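Putative Acetyltransferase from the GNAT family (Novosphingobium aromaticivorans DSM 12444, PDB 3EC4) probably transfers an acyl group, as expected of a GNAT-family acetyltransferase. Local coordinates at residues I79-L84 / A218-L223. Numbering follows the deposited sequence. Where two conformers were deposited one is given.
Sequences IRVAPL and AMTATL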
loop_
_atom_site.group_PDB
_atom_site.type_symbol
_atom_site.label_atom_id
_atom_site.label_comp_id
_atom_site.label_asym_id
_atom_site.label_seq_id
_atom_site.Cartn_x
_atom_site.Cartn_y
_atom_site.Cartn_z
ATOM N N ILE A 79 -9.514 8.452 -14.122
ATOM C CA ILE A 79 -10.577 7.443 -13.860
ATOM C C ILE A 79 -11.128 7.629 -12.430
ATOM O O ILE A 79 -12.344 7.637 -12.216
ATOM C CB ILE A 79 -10.019 6.005 -14.011
ATOM C CG1 ILE A 79 -9.535 5.736 -15.459
ATOM C CG2 ILE A 79 -11.059 4.943 -13.582
ATOM C CD1 ILE A 79 -8.938 4.343 -15.664
ATOM N N ARG A 80 -10.222 7.772 -11.478
ATOM C CA ARG A 80 -10.556 8.030 -10.073
ATOM C C ARG A 80 -9.612 9.045 -9.415
ATOM O O ARG A 80 -8.435 9.159 -9.791
ATOM C CB ARG A 80 -10.497 6.738 -9.255
ATOM C CG ARG A 80 -11.659 5.791 -9.403
ATOM C CD ARG A 80 -11.405 4.490 -8.691
ATOM N NE ARG A 80 -11.391 4.656 -7.238
ATOM C CZ ARG A 80 -10.950 3.764 -6.362
ATOM N NH1 ARG A 80 -10.448 2.598 -6.749
ATOM N NH2 ARG A 80 -11.026 4.046 -5.083
ATOM N N VAL A 81 -10.141 9.768 -8.421
ATOM C CA VAL A 81 -9.350 10.624 -7.546
ATOM C C VAL A 81 -9.811 10.445 -6.107
ATOM O O VAL A 81 -10.938 10.771 -5.769
ATOM C CB VAL A 81 -9.413 12.135 -7.913
ATOM C CG1 VAL A 81 -8.255 12.891 -7.197
ATOM C CG2 VAL A 81 -9.311 12.305 -9.397
ATOM N N ALA A 82 -8.921 9.938 -5.270
ATOM C CA ALA A 82 -9.225 9.524 -3.925
ATOM C C ALA A 82 -8.427 10.337 -2.881
ATOM O O ALA A 82 -7.230 10.177 -2.772
ATOM C CB ALA A 82 -8.895 8.031 -3.804
ATOM N N PRO A 83 -9.093 11.215 -2.136
ATOM C CA PRO A 83 -8.444 11.868 -1.025
ATOM C C PRO A 83 -8.014 10.839 0.023
ATOM O O PRO A 83 -8.810 9.982 0.460
ATOM C CB PRO A 83 -9.527 12.796 -0.477
ATOM C CG PRO A 83 -10.449 13.015 -1.691
ATOM C CD PRO A 83 -10.480 11.668 -2.301
ATOM N N LEU A 84 -6.768 10.962 0.435
ATOM C CA LEU A 84 -6.190 10.100 1.485
ATOM C C LEU A 84 -5.763 10.882 2.712
ATOM O O LEU A 84 -5.427 12.071 2.632
ATOM C CB LEU A 84 -4.951 9.361 0.963
ATOM C CG LEU A 84 -5.108 8.614 -0.338
ATOM C CD1 LEU A 84 -3.743 8.007 -0.770
ATOM C CD2 LEU A 84 -6.231 7.538 -0.255
ATOM N N ALA A 218 -2.553 15.175 4.455
ATOM C CA ALA A 218 -3.416 14.760 3.367
ATOM C C ALA A 218 -2.584 14.435 2.142
ATOM O O ALA A 218 -1.527 15.064 1.872
ATOM C CB ALA A 218 -4.451 15.854 3.038
HETATM N N MSE A 219 -3.043 13.416 1.419
HETATM C CA MSE A 219 -2.477 13.031 0.134
HETATM C C MSE A 219 -3.619 12.753 -0.842
HETATM O O MSE A 219 -4.787 12.745 -0.463
HETATM C CB MSE A 219 -1.555 11.800 0.266
HETATM C CG MSE A 219 -0.382 11.973 1.241
HETATM SE SE MSE A 219 1.021 13.027 0.472
HETATM C CE MSE A 219 1.721 11.658 -0.687
ATOM N N THR A 220 -3.268 12.519 -2.103
ATOM C CA THR A 220 -4.229 12.160 -3.142
ATOM C C THR A 220 -3.723 11.010 -4.007
ATOM O O THR A 220 -2.603 11.068 -4.547
ATOM C CB THR A 220 -4.506 13.345 -4.064
ATOM O OG1 THR A 220 -4.843 14.488 -3.260
ATOM C CG2 THR A 220 -5.633 13.050 -5.047
ATOM N N ALA A 221 -4.578 9.992 -4.137
ATOM C CA ALA A 221 -4.366 8.896 -5.087
ATOM C C ALA A 221 -5.102 9.243 -6.368
ATOM O O ALA A 221 -6.318 9.501 -6.327
ATOM C CB ALA A 221 -4.912 7.586 -4.520
ATOM N N THR A 222 -4.374 9.274 -7.479
ATOM C CA THR A 222 -4.970 9.483 -8.821
ATOM C C THR A 222 -4.822 8.216 -9.685
ATOM O O THR A 222 -3.733 7.654 -9.768
ATOM C CB THR A 222 -4.307 10.664 -9.564
ATOM O OG1 THR A 222 -4.542 11.919 -8.880
ATOM C CG2 THR A 222 -4.781 10.732 -11.000
ATOM N N LEU A 223 -5.921 7.787 -10.303
ATOM C CA LEU A 223 -5.949 6.680 -11.251
ATOM C C LEU A 223 -6.117 7.241 -12.663
ATOM O O LEU A 223 -7.155 7.859 -13.005
ATOM C CB LEU A 223 -7.081 5.701 -10.900
ATOM C CG LEU A 223 -7.135 4.470 -11.804
ATOM C CD1 LEU A 223 -5.818 3.642 -11.664
ATOM C CD2 LEU A 223 -8.388 3.666 -11.403
#
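Strands 79-84 and 218-223 run antiparallel and exchange backbone hydrogen bonds at R80–L223, A82–A221 and L84–M219. At the I79 end the regular pairing is interrupted by a classic beta bulge: I79 and R80 both face L223, whose O takes a short bond from I79 N (2.7 Å) and a weak one from R80 N (3.4 Å). The tight part lies on the face bearing A82, L84, A221 and L223. L223 holds CG anti to its backbone N (chi1 -177°) and crosses the I79 side chain obliquely, CD2 meeting I79 CG2 at 3.7 Å, while its CB meets R80 CB. L84 sets CG beside its own N (chi1 -51°) and reaches diagonally along the sheet, so that CD1 meets A221 CB at 4.0 Å. On the other face the 79-84 side is the loose one: V81 and P83 are exposed, whereas T220 and T222 are buried; its one close touch is V81 CG1 against T220 CG2, at 3.4 Å closer than normal methyl contact. The hydroxyls of T220 and T222 turn instead to P67 O and V70 N. Within the mixed sheet, strand 214-226 runs between 76-88 and 61-66, whose W63 packs on R80, A221 and L223; beyond 76-88 comes strand 192-198, with Y198 against A82 and L84.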